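Local coordinates for protein 3-carboxy-cis,cis-muconate cycloisomerase (Acinetobacter calcoaceticus, PDB 1Q5N) that belongs to the fumarase/adenylosuccinate lyase superfamily, whose members are largely helical enzymes, and is assembled from four copies of its chain, at residues D69-A74 with V86-A91; G76-G79 with I83-V86; Q160-T165 with M371-M376; R172-F177 with D443-E448. All blocks are in the same frame, centred on the assembly; numbering follows the deposited sequence.

Contact 1 (D69-A74 with V86-A91)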
loop_
_atom_site.group_PDB
_atom_site.type_symbol
_atom_site.label_atom_id
_atom_site.label_comp_id
_atom_site.label_asym_id
_atom_site.label_seq_id
_atom_site.Cartn_x
_atom_site.Cartn_y
_atom_site.Cartn_z
ATOM N N ASP A 69 25.821 18.667 -12.884
ATOM C CA ASP A 69 24.692 19.504 -13.279
ATOM C C ASP A 69 24.305 19.162 -14.708
ATOM O O ASP A 69 23.113 19.076 -15.062
ATOM C CB ASP A 69 25.068 20.974 -13.188
ATOM C CG ASP A 69 25.165 21.436 -11.766
ATOM O OD1 ASP A 69 24.081 21.595 -11.139
ATOM O OD2 ASP A 69 26.314 21.612 -11.272
ATOM N N ALA A 70 25.318 18.979 -15.543
ATOM C CA ALA A 70 25.062 18.617 -16.918
ATOM C C ALA A 70 24.333 17.268 -16.857
ATOM O O ALA A 70 23.323 17.092 -17.495
ATOM C CB ALA A 70 26.389 18.483 -17.679
ATOM N N LEU A 71 24.844 16.338 -16.048
ATOM C CA LEU A 71 24.257 15.008 -15.934
ATOM C C LEU A 71 22.783 15.033 -15.500
ATOM O O LEU A 71 21.960 14.343 -16.100
ATOM C CB LEU A 71 25.075 14.122 -14.970
ATOM C CG LEU A 71 24.774 12.610 -15.067
ATOM C CD1 LEU A 71 25.105 12.162 -16.473
ATOM C CD2 LEU A 71 25.579 11.771 -14.046
ATOM N N ALA A 72 22.446 15.831 -14.482
ATOM C CA ALA A 72 21.051 15.880 -14.023
ATOM C C ALA A 72 20.134 16.441 -15.124
ATOM O O ALA A 72 19.109 15.849 -15.450
ATOM C CB ALA A 72 20.932 16.701 -12.733
ATOM N N THR A 73 20.516 17.556 -15.722
ATOM C CA THR A 73 19.729 18.161 -16.792
ATOM C C THR A 73 19.537 17.160 -17.934
ATOM O O THR A 73 18.424 16.982 -18.427
ATOM C CB THR A 73 20.465 19.446 -17.348
ATOM O OG1 THR A 73 20.657 20.363 -16.266
ATOM C CG2 THR A 73 19.683 20.127 -18.479
ATOM N N ALA A 74 20.628 16.525 -18.367
ATOM C CA ALA A 74 20.553 15.572 -19.475
ATOM C C ALA A 74 19.641 14.362 -19.147
ATOM O O ALA A 74 18.940 13.855 -20.024
ATOM C CB ALA A 74 21.962 15.087 -19.845
ATOM N N VAL A 86 27.189 7.794 -20.222
ATOM C CA VAL A 86 28.028 7.173 -21.229
ATOM C C VAL A 86 28.665 8.260 -22.090
ATOM O O VAL A 86 29.850 8.191 -22.322
ATOM C CB VAL A 86 27.221 6.142 -22.115
ATOM C CG1 VAL A 86 27.960 5.811 -23.410
ATOM C CG2 VAL A 86 27.070 4.853 -21.370
ATOM N N LYS A 87 27.903 9.265 -22.538
ATOM C CA LYS A 87 28.490 10.341 -23.349
ATOM C C LYS A 87 29.685 10.925 -22.612
ATOM O O LYS A 87 30.791 10.988 -23.145
ATOM C CB LYS A 87 27.515 11.499 -23.589
ATOM C CG LYS A 87 26.215 11.103 -24.184
ATOM C CD LYS A 87 26.356 10.632 -25.613
ATOM C CE LYS A 87 25.838 11.705 -26.584
ATOM N NZ LYS A 87 24.367 12.016 -26.347
ATOM N N GLN A 88 29.451 11.360 -21.380
ATOM C CA GLN A 88 30.502 11.956 -20.604
ATOM C C GLN A 88 31.722 11.079 -20.374
ATOM O O GLN A 88 32.844 11.557 -20.459
ATOM C CB GLN A 88 29.975 12.439 -19.247
ATOM C CG GLN A 88 29.185 13.720 -19.382
ATOM C CD GLN A 88 29.071 14.462 -18.066
ATOM O OE1 GLN A 88 30.063 14.607 -17.331
ATOM N NE2 GLN A 88 27.867 14.946 -17.759
ATOM N N LEU A 89 31.511 9.807 -20.066
ATOM C CA LEU A 89 32.636 8.940 -19.807
ATOM C C LEU A 89 33.420 8.739 -21.078
ATOM O O LEU A 89 34.645 8.591 -21.035
ATOM C CB LEU A 89 32.189 7.579 -19.306
ATOM C CG LEU A 89 33.356 6.646 -18.980
ATOM C CD1 LEU A 89 34.068 7.175 -17.763
ATOM C CD2 LEU A 89 32.866 5.217 -18.729
ATOM N N THR A 90 32.712 8.702 -22.203
ATOM C CA THR A 90 33.384 8.498 -23.480
ATOM C C THR A 90 34.254 9.739 -23.749
ATOM O O THR A 90 35.439 9.625 -24.017
ATOM C CB THR A 90 32.358 8.238 -24.644
ATOM O OG1 THR A 90 31.651 7.018 -24.383
ATOM C CG2 THR A 90 33.084 8.049 -25.993
ATOM N N ALA A 91 33.668 10.921 -23.624
ATOM C CA ALA A 91 34.429 12.120 -23.853
ATOM C C ALA A 91 35.647 12.106 -22.914
ATOM O O ALA A 91 36.740 12.490 -23.308
ATOM C CB ALA A 91 33.560 13.342 -23.610
#
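Leu71 and Gln88 mark the nearest approach of two helical segments, with 8.4 Å between their CA atoms, so the backbones stay well apart and a long side chain has to bridge the gap. That side chain is Gln88. Its CG stands anti to the carbonyl carbon (chi1 -76°) and the chain is extended beyond it, which carries the amide across to the first turn of helix 68-78. There the amide nitrogen packs against two residues: Gln88 NE2 lies 3.8 Å from Ala70 CB and 4.0 Å from Leu71 CB. A van der Waals approach of 3.7 Å between Gln88 NE2 and Leu71 N brings the amide nitrogen up to the backbone of the first helix. With CG anti to the backbone N (chi1 -164°), Leu71 sets CD1 beside Gln88 NE2 as well, the two side chains running at a slant to each other. Both ends of the amide are hydrogen-bonded close by, OE1 by the backbone N of Asp67, whose side chain in turn bonds to Asp69 N. Gln88 thus ties the second helix to the residue just before the first. Around the pair, Gln88 touches Ile66, and Leu71 also packs on Pro84 of helix 82-94, on Val27 of helix 23-43 and on Leu7 of the second subunit.

Contact 2 (G76-G79 with I83-V86)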
loop_
_atom_site.group_PDB
_atom_site.type_symbol
_atom_site.label_atom_id
_atom_site.label_comp_id
_atom_site.label_asym_id
_atom_site.label_seq_id
_atom_site.Cartn_x
_atom_site.Cartn_y
_atom_site.Cartn_z
ATOM N N GLY A 76 16.885 14.222 -17.297
ATOM C CA GLY A 76 15.477 14.511 -17.476
ATOM C C GLY A 76 15.063 14.384 -18.927
ATOM O O GLY A 76 13.925 14.031 -19.219
ATOM N N LEU A 77 15.981 14.647 -19.851
ATOM C CA LEU A 77 15.638 14.566 -21.273
ATOM C C LEU A 77 15.802 13.159 -21.872
ATOM O O LEU A 77 15.024 12.736 -22.752
ATOM C CB LEU A 77 16.470 15.587 -22.075
ATOM C CG LEU A 77 16.377 17.066 -21.589
ATOM C CD1 LEU A 77 17.346 18.002 -22.384
ATOM C CD2 LEU A 77 14.927 17.547 -21.729
ATOM N N ALA A 78 16.801 12.424 -21.402
ATOM C CA ALA A 78 17.021 11.092 -21.917
ATOM C C ALA A 78 16.087 10.020 -21.263
ATOM O O ALA A 78 15.773 8.983 -21.860
ATOM C CB ALA A 78 18.501 10.726 -21.729
ATOM N N GLY A 79 15.646 10.269 -20.032
ATOM C CA GLY A 79 14.782 9.302 -19.381
ATOM C C GLY A 79 15.509 8.339 -18.457
ATOM O O GLY A 79 14.855 7.498 -17.854
ATOM N N ILE A 83 22.469 6.990 -20.207
ATOM C CA ILE A 83 22.729 7.593 -21.513
ATOM C C ILE A 83 23.668 8.816 -21.471
ATOM O O ILE A 83 24.685 8.825 -22.146
ATOM C CB ILE A 83 21.365 7.896 -22.236
ATOM C CG1 ILE A 83 20.763 6.578 -22.755
ATOM C CG2 ILE A 83 21.552 8.843 -23.422
ATOM C CD1 ILE A 83 19.330 6.676 -23.185
ATOM N N PRO A 84 23.354 9.839 -20.665
ATOM C CA PRO A 84 24.226 11.013 -20.606
ATOM C C PRO A 84 25.524 10.653 -19.880
ATOM O O PRO A 84 26.545 11.281 -20.070
ATOM C CB PRO A 84 23.408 12.015 -19.805
ATOM C CG PRO A 84 21.993 11.497 -19.891
ATOM C CD PRO A 84 22.153 10.043 -19.839
ATOM N N PHE A 85 25.475 9.645 -19.028
ATOM C CA PHE A 85 26.664 9.260 -18.321
ATOM C C PHE A 85 27.670 8.652 -19.321
ATOM O O PHE A 85 28.857 8.952 -19.259
ATOM C CB PHE A 85 26.304 8.260 -17.230
ATOM C CG PHE A 85 27.433 7.366 -16.838
ATOM C CD1 PHE A 85 28.393 7.785 -15.925
ATOM C CD2 PHE A 85 27.534 6.086 -17.368
ATOM C CE1 PHE A 85 29.444 6.927 -15.559
ATOM C CE2 PHE A 85 28.580 5.225 -17.008
ATOM C CZ PHE A 85 29.522 5.639 -16.105
ATOM N N VAL A 86 27.189 7.794 -20.222
ATOM C CA VAL A 86 28.028 7.173 -21.229
ATOM C C VAL A 86 28.665 8.260 -22.090
ATOM O O VAL A 86 29.850 8.191 -22.322
ATOM C CB VAL A 86 27.221 6.142 -22.115
ATOM C CG1 VAL A 86 27.960 5.811 -23.410
ATOM C CG2 VAL A 86 27.070 4.853 -21.370
#
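Ala78, Ile83 and Pro84 form a small apolar cluster where one helix stops and the next begins. The contact across the segments is van der Waals in kind and centres on a single methyl group: Ala78 CB is 4.0 Å from Ile83 CG2, and Pro84 CG lies at the same distance from Ala78 CB. The methyl therefore rests against a branch of the isoleucine and against CG of the proline ring, with CD close behind. Ile83 presents CG2 because chi1 of -75° sets CG1 beside the backbone N and its other branch beside the carbonyl carbon. The backbones are 6.7 Å apart between Ala78 CA and Ile83 CA, close enough for a lone methyl to span the gap. Backbone conformation and polar bonds make up the rest. Gly79 leaves the helix with a positive phi of 96°, a conformation in which a side chain would crowd the preceding carbonyl, and its own carbonyl O is bonded by His325 NE2. At the start of the following helix, Asn80 OD1 bonds to Ile83 N. Helix 68-78, a three-residue link and helix 82-94 together make a tight helix-loop-helix connection, with Ala78 packed against Ile83 and Pro84 where the chain reverses into the second helix.

Contact 3 (Q160-T165 with M371-M376)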
loop_
_atom_site.group_PDB
_atom_site.type_symbol
_atom_site.label_atom_id
_atom_site.label_comp_id
_atom_site.label_asym_id
_atom_site.label_seq_id
_atom_site.Cartn_x
_atom_site.Cartn_y
_atom_site.Cartn_z
ATOM N N GLN A 160 -2.850 -6.558 31.649
ATOM C CA GLN A 160 -1.987 -7.473 32.407
ATOM C C GLN A 160 -2.592 -8.868 32.394
ATOM O O GLN A 160 -3.806 -9.028 32.484
ATOM C CB GLN A 160 -1.791 -6.982 33.828
ATOM C CG GLN A 160 -0.754 -5.865 33.935
ATOM C CD GLN A 160 -0.457 -5.532 35.380
ATOM O OE1 GLN A 160 -0.889 -6.248 36.280
ATOM N NE2 GLN A 160 0.275 -4.459 35.611
ATOM N N ALA A 161 -1.768 -9.890 32.220
ATOM C CA ALA A 161 -2.318 -11.251 32.177
ATOM C C ALA A 161 -1.604 -12.196 33.170
ATOM O O ALA A 161 -2.189 -12.504 34.213
ATOM C CB ALA A 161 -2.258 -11.807 30.719
ATOM N N LEU A 162 -0.365 -12.631 32.878
ATOM C CA LEU A 162 0.364 -13.524 33.782
ATOM C C LEU A 162 1.800 -13.051 33.730
ATOM O O LEU A 162 2.201 -12.372 32.781
ATOM C CB LEU A 162 0.290 -14.963 33.303
ATOM C CG LEU A 162 -1.031 -15.734 33.351
ATOM C CD1 LEU A 162 -0.773 -17.160 32.789
ATOM C CD2 LEU A 162 -1.572 -15.829 34.819
ATOM N N PRO A 163 2.607 -13.399 34.748
ATOM C CA PRO A 163 4.019 -12.971 34.774
ATOM C C PRO A 163 4.833 -13.592 33.652
ATOM O O PRO A 163 4.512 -14.687 33.206
ATOM C CB PRO A 163 4.539 -13.510 36.125
ATOM C CG PRO A 163 3.284 -13.901 36.888
ATOM C CD PRO A 163 2.339 -14.381 35.816
ATOM N N ILE A 164 5.872 -12.887 33.206
ATOM C CA ILE A 164 6.873 -13.451 32.244
ATOM C C ILE A 164 8.197 -12.879 32.786
ATOM O O ILE A 164 8.215 -12.397 33.930
ATOM C CB ILE A 164 6.683 -12.954 30.745
ATOM C CG1 ILE A 164 6.785 -11.408 30.675
ATOM C CG2 ILE A 164 5.341 -13.429 30.221
ATOM C CD1 ILE A 164 6.912 -10.860 29.249
ATOM N N THR A 165 9.303 -12.964 32.035
ATOM C CA THR A 165 10.539 -12.290 32.477
ATOM C C THR A 165 10.975 -11.420 31.295
ATOM O O THR A 165 10.641 -11.701 30.139
ATOM C CB THR A 165 11.711 -13.246 32.851
ATOM O OG1 THR A 165 12.176 -13.911 31.673
ATOM C CG2 THR A 165 11.257 -14.304 33.915
ATOM N N MET A 371 -2.757 -13.833 40.071
ATOM C CA MET A 371 -2.242 -15.122 40.541
ATOM C C MET A 371 -3.353 -16.125 40.791
ATOM O O MET A 371 -3.114 -17.239 41.255
ATOM C CB MET A 371 -1.412 -14.946 41.830
ATOM C CG MET A 371 -0.177 -14.047 41.654
ATOM S SD MET A 371 0.930 -14.790 40.391
ATOM C CE MET A 371 1.405 -16.274 41.185
ATOM N N ALA A 372 -4.574 -15.747 40.456
ATOM C CA ALA A 372 -5.716 -16.617 40.706
ATOM C C ALA A 372 -5.588 -17.999 40.101
ATOM O O ALA A 372 -5.924 -19.011 40.738
ATOM C CB ALA A 372 -6.993 -15.964 40.202
ATOM N N GLU A 373 -5.132 -18.075 38.867
ATOM C CA GLU A 373 -5.051 -19.399 38.286
ATOM C C GLU A 373 -3.893 -20.227 38.896
ATOM O O GLU A 373 -4.034 -21.431 39.049
ATOM C CB GLU A 373 -5.077 -19.312 36.747
ATOM C CG GLU A 373 -3.827 -19.494 36.007
ATOM C CD GLU A 373 -4.119 -19.740 34.527
ATOM O OE1 GLU A 373 -5.063 -19.085 34.020
ATOM O OE2 GLU A 373 -3.418 -20.548 33.871
ATOM N N ALA A 374 -2.813 -19.571 39.314
ATOM C CA ALA A 374 -1.720 -20.255 39.978
ATOM C C ALA A 374 -2.295 -20.885 41.299
ATOM O O ALA A 374 -2.021 -22.058 41.604
ATOM C CB ALA A 374 -0.578 -19.248 40.308
ATOM N N VAL A 375 -3.098 -20.129 42.061
ATOM C CA VAL A 375 -3.684 -20.661 43.306
ATOM C C VAL A 375 -4.590 -21.868 43.021
ATOM O O VAL A 375 -4.624 -22.856 43.756
ATOM C CB VAL A 375 -4.529 -19.590 44.052
ATOM C CG1 VAL A 375 -5.170 -20.207 45.294
ATOM C CG2 VAL A 375 -3.646 -18.398 44.432
ATOM N N MET A 376 -5.327 -21.770 41.933
ATOM C CA MET A 376 -6.209 -22.826 41.536
ATOM C C MET A 376 -5.451 -24.132 41.162
ATOM O O MET A 376 -5.918 -25.227 41.486
ATOM C CB MET A 376 -7.042 -22.305 40.385
ATOM C CG MET A 376 -8.342 -23.000 40.229
ATOM S SD MET A 376 -8.395 -23.466 38.535
ATOM C CE MET A 376 -7.494 -25.101 38.652
#
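Met371, just before helix 372-383, and Glu373 in its first turn reach to Leu162 and Pro163, at the corner where the chain passes from one short strand to the next. Met371 comes first, with its CA 7.4 Å from that of Leu162. Its CB points away from the strands, but chi1 and chi2, both near -60°, bring the sulfur back toward them, and chi3 (-65°) leaves the methyl farther from the proline. Met371 SD lies 4.3 Å from Pro163 CG, a loose apolar contact against the ring. Glu373 directs its CB toward the corner, and its carboxylate OE2 passes 4.4 Å from Leu162 CD1, a contact of mere proximity. The polar business of that oxygen lies elsewhere, in a hydrogen bond to Tyr434 OH. Beyond it the helix proper is established, with Val375 N bonded to Met371 O. This is plain packing, joining the corner between two strands of the small antiparallel sheet (159-161, 151-156, 163-165) to a helix of the C-terminal part of the chain. Neighbouring elements close in: Ala372 and Val375 pack on Val392 of helix 385-402, Pro163 meets Leu435, and Val200 of the third subunit touches Leu162. Leu162 is joined to strand 151-156 by its backbone bond with Gly154.

Contact 4 (R172-F177 with D443-E448)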
loop_
_atom_site.group_PDB
_atom_site.type_symbol
_atom_site.label_atom_id
_atom_site.label_comp_id
_atom_site.label_asym_id
_atom_site.label_seq_id
_atom_site.Cartn_x
_atom_site.Cartn_y
_atom_site.Cartn_z
ATOM N N ARG A 172 12.862 -13.779 22.584
ATOM C CA ARG A 172 11.947 -13.787 21.448
ATOM C C ARG A 172 12.517 -12.864 20.310
ATOM O O ARG A 172 12.535 -13.244 19.136
ATOM C CB ARG A 172 10.547 -13.326 21.900
ATOM C CG ARG A 172 9.727 -14.416 22.588
ATOM C CD ARG A 172 8.587 -13.806 23.439
ATOM N NE ARG A 172 7.771 -12.845 22.674
ATOM C CZ ARG A 172 6.999 -11.916 23.229
ATOM N NH1 ARG A 172 6.925 -11.830 24.547
ATOM N NH2 ARG A 172 6.333 -11.042 22.469
ATOM N N TRP A 173 13.023 -11.688 20.681
ATOM C CA TRP A 173 13.586 -10.773 19.704
ATOM C C TRP A 173 14.877 -11.318 19.068
ATOM O O TRP A 173 15.125 -11.157 17.838
ATOM C CB TRP A 173 13.843 -9.391 20.341
ATOM C CG TRP A 173 12.615 -8.788 20.910
ATOM C CD1 TRP A 173 11.321 -9.110 20.594
ATOM C CD2 TRP A 173 12.536 -7.698 21.836
ATOM N NE1 TRP A 173 10.461 -8.286 21.254
ATOM C CE2 TRP A 173 11.177 -7.414 22.025
ATOM C CE3 TRP A 173 13.496 -6.933 22.516
ATOM C CZ2 TRP A 173 10.726 -6.400 22.876
ATOM C CZ3 TRP A 173 13.051 -5.902 23.371
ATOM C CH2 TRP A 173 11.675 -5.649 23.537
ATOM N N ALA A 174 15.692 -11.960 19.902
ATOM C CA ALA A 174 16.950 -12.530 19.458
ATOM C C ALA A 174 16.674 -13.584 18.399
ATOM O O ALA A 174 17.251 -13.573 17.320
ATOM C CB ALA A 174 17.718 -13.154 20.652
ATOM N N SER A 175 15.791 -14.509 18.712
ATOM C CA SER A 175 15.483 -15.572 17.768
ATOM C C SER A 175 14.928 -14.980 16.430
ATOM O O SER A 175 15.158 -15.544 15.355
ATOM C CB SER A 175 14.481 -16.534 18.438
ATOM O OG SER A 175 14.178 -17.645 17.631
ATOM N N ALA A 176 14.211 -13.851 16.499
ATOM C CA ALA A 176 13.678 -13.249 15.285
ATOM C C ALA A 176 14.889 -12.708 14.478
ATOM O O ALA A 176 14.954 -12.836 13.246
ATOM C CB ALA A 176 12.703 -12.120 15.625
ATOM N N PHE A 177 15.851 -12.105 15.164
ATOM C CA PHE A 177 17.018 -11.618 14.447
ATOM C C PHE A 177 17.801 -12.794 13.800
ATOM O O PHE A 177 18.314 -12.668 12.674
ATOM C CB PHE A 177 17.939 -10.834 15.370
ATOM C CG PHE A 177 17.442 -9.479 15.688
ATOM C CD1 PHE A 177 17.065 -8.601 14.652
ATOM C CD2 PHE A 177 17.427 -9.022 16.992
ATOM C CE1 PHE A 177 16.701 -7.254 14.905
ATOM C CE2 PHE A 177 17.062 -7.660 17.273
ATOM C CZ PHE A 177 16.702 -6.778 16.212
ATOM N N ASP A 443 16.801 -20.950 27.199
ATOM C CA ASP A 443 17.971 -21.798 26.937
ATOM C C ASP A 443 17.968 -22.256 25.470
ATOM O O ASP A 443 19.025 -22.343 24.836
ATOM C CB ASP A 443 17.992 -23.071 27.819
ATOM C CG ASP A 443 18.320 -22.783 29.277
ATOM O OD1 ASP A 443 19.082 -21.829 29.559
ATOM O OD2 ASP A 443 17.812 -23.539 30.141
ATOM N N ALA A 444 16.784 -22.625 24.976
ATOM C CA ALA A 444 16.649 -23.075 23.604
ATOM C C ALA A 444 17.142 -21.977 22.650
ATOM O O ALA A 444 17.897 -22.303 21.718
ATOM C CB ALA A 444 15.196 -23.483 23.302
ATOM N N VAL A 445 16.803 -20.689 22.871
ATOM C CA VAL A 445 17.329 -19.714 21.931
ATOM C C VAL A 445 18.799 -19.421 22.116
ATOM O O VAL A 445 19.454 -19.051 21.150
ATOM C CB VAL A 445 16.520 -18.357 21.818
ATOM C CG1 VAL A 445 15.163 -18.486 22.408
ATOM C CG2 VAL A 445 17.326 -17.215 22.291
ATOM N N LEU A 446 19.320 -19.572 23.335
ATOM C CA LEU A 446 20.753 -19.367 23.572
ATOM C C LEU A 446 21.543 -20.485 22.865
ATOM O O LEU A 446 22.667 -20.284 22.440
ATOM C CB LEU A 446 21.084 -19.372 25.062
ATOM C CG LEU A 446 20.681 -18.121 25.843
ATOM C CD1 LEU A 446 21.063 -18.284 27.304
ATOM C CD2 LEU A 446 21.339 -16.910 25.269
ATOM N N GLN A 447 20.958 -21.661 22.728
ATOM C CA GLN A 447 21.628 -22.749 21.998
ATOM C C GLN A 447 21.622 -22.624 20.466
ATOM O O GLN A 447 22.627 -22.948 19.839
ATOM C CB GLN A 447 21.007 -24.093 22.320
ATOM C CG GLN A 447 21.545 -24.722 23.564
ATOM C CD GLN A 447 20.927 -26.098 23.783
ATOM O OE1 GLN A 447 21.145 -27.035 22.974
ATOM N NE2 GLN A 447 20.129 -26.232 24.868
ATOM N N GLU A 448 20.511 -22.194 19.849
ATOM C CA GLU A 448 20.516 -22.090 18.394
ATOM C C GLU A 448 21.629 -21.149 17.941
ATOM O O GLU A 448 21.920 -21.060 16.754
ATOM C CB GLU A 448 19.135 -21.704 17.782
ATOM C CG GLU A 448 18.378 -20.508 18.359
ATOM C CD GLU A 448 17.166 -20.011 17.481
ATOM O OE1 GLU A 448 16.568 -20.795 16.706
ATOM O OE2 GLU A 448 16.796 -18.820 17.599
HETATM O O HOH W 1 14.139 -19.581 14.991
#
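Ala174 and Ser175 of helix 166-191 face Val445 and Glu448 near the C-terminal end of the chain. Arg172, the first residue of the segment, points elsewhere, making salt bridges to Glu318 and Glu233 of the third subunit. Two residues on, Ala174 CB rests 4.4 Å from Val445 CG2, a light apolar touch. Ser175 brings the helices to their nearest, with 6.2 Å between its CA and that of Val445; Ser175 CB lies 4.3 Å from Val445 CB. Its hydroxyl sits anti to the backbone N (chi1 -177°), which turns OG to the carboxylate of Glu448. Ser175 OG and Glu448 OE2 are 2.9 Å apart, a probable but not settled hydrogen bond. A water adds a second link, donating to Ser175 OG and, at 3.2 Å, to Glu448 OE1, so the two carboxylate oxygens are addressed by different partners. Ser175 and Val445 both pack on Cys228 of the third subunit, so the junction of long helix 166-191 with the C-terminal helix 438-447 lies at a subunit interface. Glu448 is poorly ordered, which makes the polar link less certain than the apolar contacts beside it; where it forms, the buried serine gains polar company in an otherwise mostly apolar interface.

Overall arrangement
The four contacts fall into two groups at opposite sides of the chain's centre. Contacts 1 and 2 lie 7 Å apart between centres, share Val86 and both join helix 68-78 to helix 82-94, so they form one continuous local unit, which touches the second subunit. Between 49 and 69 Å away, centre to centre, are contacts 3 and 4, themselves 24 Å apart and with nearest atoms about 5 Å from each other. Both come later in the chain, and their segments alternate: 160-165, 172-177, 371-376, 443-448. Strand 163-165 leads directly into helix 166-191. Contacts 3 and 4 each join the lyase-like part of the chain to its C-terminal part, next to the third subunit.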